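Local structure of V-type ATPase 116 kDa subunit (Meiothermus ruber, 3RRK) at residues Glu73-Val78 and Glu258-Leu263. The protein probably forms part of a rotary proton-transporting V-type ATPase, of which this chain is the cytoplasmic N-terminal domain of the membrane-embedded subunit I. Sequence-based numbering, arbitrary orientation.
Sequences EQSLTV and EALIAL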
loop_
_atom_site.group_PDB
_atom_site.type_symbol
_atom_site.label_atom_id
_atom_site.label_comp_id
_atom_site.label_asym_id
_atom_site.label_seq_id
_atom_site.Cartn_x
_atom_site.Cartn_y
_atom_site.Cartn_z
ATOM N N GLU A 73 -9.071 5.827 4.229
ATOM C CA GLU A 73 -7.901 5.092 4.712
ATOM C C GLU A 73 -6.714 5.325 3.792
ATOM O O GLU A 73 -5.646 5.737 4.226
ATOM C CB GLU A 73 -8.177 3.595 4.841
ATOM C CG GLU A 73 -8.889 3.239 6.149
ATOM C CD GLU A 73 -9.285 1.757 6.265
ATOM O OE1 GLU A 73 -9.133 0.995 5.273
ATOM O OE2 GLU A 73 -9.758 1.364 7.359
ATOM N N GLN A 74 -6.908 5.073 2.510
ATOM C CA GLN A 74 -5.836 5.259 1.556
ATOM C C GLN A 74 -5.258 6.677 1.671
ATOM O O GLN A 74 -4.044 6.842 1.707
ATOM C CB GLN A 74 -6.310 4.906 0.137
ATOM C CG GLN A 74 -5.379 5.341 -0.995
ATOM C CD GLN A 74 -5.785 6.684 -1.613
ATOM O OE1 GLN A 74 -5.010 7.642 -1.608
ATOM N NE2 GLN A 74 -7.005 6.750 -2.148
ATOM N N SER A 75 -6.118 7.691 1.766
ATOM C CA SER A 75 -5.644 9.067 1.895
ATOM C C SER A 75 -4.869 9.334 3.186
ATOM O O SER A 75 -3.817 9.972 3.159
ATOM C CB SER A 75 -6.787 10.071 1.732
ATOM O OG SER A 75 -7.479 9.845 0.514
ATOM N N LEU A 76 -5.379 8.836 4.309
ATOM C CA LEU A 76 -4.746 9.062 5.603
ATOM C C LEU A 76 -3.357 8.423 5.652
ATOM O O LEU A 76 -2.404 8.997 6.199
ATOM C CB LEU A 76 -5.642 8.545 6.723
ATOM C CG LEU A 76 -6.885 9.401 6.984
ATOM C CD1 LEU A 76 -7.904 8.602 7.782
ATOM C CD2 LEU A 76 -6.540 10.698 7.698
ATOM N N THR A 77 -3.242 7.251 5.036
ATOM C CA THR A 77 -1.960 6.575 4.903
ATOM C C THR A 77 -0.912 7.431 4.208
ATOM O O THR A 77 0.209 7.597 4.707
ATOM C CB THR A 77 -2.110 5.250 4.149
ATOM O OG1 THR A 77 -2.875 4.335 4.950
ATOM C CG2 THR A 77 -0.743 4.650 3.870
ATOM N N VAL A 78 -1.290 7.993 3.069
ATOM C CA VAL A 78 -0.395 8.863 2.303
ATOM C C VAL A 78 0.023 10.068 3.105
ATOM O O VAL A 78 1.154 10.544 3.021
ATOM C CB VAL A 78 -1.088 9.358 1.017
ATOM C CG1 VAL A 78 -0.290 10.479 0.340
ATOM C CG2 VAL A 78 -1.311 8.196 0.093
ATOM N N GLU A 258 -8.009 16.474 9.049
ATOM C CA GLU A 258 -9.092 16.332 10.008
ATOM C C GLU A 258 -10.408 15.866 9.367
ATOM O O GLU A 258 -11.118 15.033 9.932
ATOM C CB GLU A 258 -9.287 17.634 10.807
ATOM C CG GLU A 258 -10.470 17.610 11.740
ATOM C CD GLU A 258 -10.795 18.987 12.302
ATOM O OE1 GLU A 258 -10.462 19.991 11.625
ATOM O OE2 GLU A 258 -11.382 19.065 13.413
ATOM N N ALA A 259 -10.734 16.406 8.196
ATOM C CA ALA A 259 -11.957 16.008 7.504
ATOM C C ALA A 259 -11.923 14.530 7.148
ATOM O O ALA A 259 -12.944 13.831 7.214
ATOM C CB ALA A 259 -12.172 16.846 6.269
ATOM N N LEU A 260 -10.739 14.044 6.799
ATOM C CA LEU A 260 -10.626 12.669 6.334
ATOM C C LEU A 260 -11.010 11.773 7.474
ATOM O O LEU A 260 -11.830 10.879 7.327
ATOM C CB LEU A 260 -9.208 12.363 5.846
ATOM C CG LEU A 260 -8.855 12.835 4.420
ATOM C CD1 LEU A 260 -7.352 12.851 4.186
ATOM C CD2 LEU A 260 -9.508 11.981 3.373
ATOM N N ILE A 261 -10.423 12.063 8.628
ATOM C CA ILE A 261 -10.678 11.342 9.864
ATOM C C ILE A 261 -12.163 11.322 10.208
ATOM O O ILE A 261 -12.720 10.273 10.514
ATOM C CB ILE A 261 -9.852 11.952 11.017
ATOM C CG1 ILE A 261 -8.450 11.347 11.028
ATOM C CG2 ILE A 261 -10.502 11.697 12.363
ATOM C CD1 ILE A 261 -7.528 12.005 12.024
ATOM N N ALA A 262 -12.811 12.477 10.151
ATOM C CA ALA A 262 -14.249 12.544 10.411
ATOM C C ALA A 262 -15.086 11.770 9.382
ATOM O O ALA A 262 -16.175 11.303 9.696
ATOM C CB ALA A 262 -14.692 13.972 10.449
ATOM N N LEU A 263 -14.592 11.684 8.143
ATOM C CA LEU A 263 -15.262 10.926 7.090
ATOM C C LEU A 263 -15.108 9.441 7.364
ATOM O O LEU A 263 -16.062 8.668 7.286
ATOM C CB LEU A 263 -14.640 11.253 5.723
ATOM C CG LEU A 263 -14.979 12.656 5.210
ATOM C CD1 LEU A 263 -13.901 13.204 4.269
ATOM C CD2 LEU A 263 -16.378 12.693 4.591
#
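L76 and L260 meet flank to flank, their side chains sliding past each other in opposite directions instead of butting end on. The touching branch of L76 is CD2, which reaches beyond the fork of L260 to its stem and lies 3.6 Å from L260 CB. L76 CG is itself 3.9 Å from L260 CB, so L76 lies along the base of L260. In L76, CG stands anti to the carbonyl carbon (chi1 -72°) on a CA-CB bond already aimed at the other helix, and the turn about chi2 leaves CD2 as the methyl facing L260 and I261. L76 and I261 cross at about a right angle, with L76 CD2 3.9 Å from I261 CG1. L260 sets both its methyls against the preceding residue, S75: L260 CD2 lies 3.7 Å from S75 CB, with L260 CD1 almost as close to the same carbon. The serine thus offers its carbon to the leucine fork, while its hydroxyl is hydrogen-bonded to the carbonyl of Q71 in its own helix. These are helices 56-79 and 224-281 of the elongated helical bundle that links the two alpha/beta lobes of this cytoplasmic domain. Here their local axes run roughly antiparallel, at 146°, and approach to 9.7 Å. Helix 94-138 closes one flank, putting L101 against L260 and A105 against S75, whereas L81 and T83 from the following loop pack on L76. An alanine in place of L260 would keep the CB that L76 leans on but would probably open a gap over S75 and L101 where the two methyls had been. E73 has its CB directed away from the 258-263 segment, yet its carboxylate OE2 accepts a hydrogen bond from W264 NE1 on the longer helix.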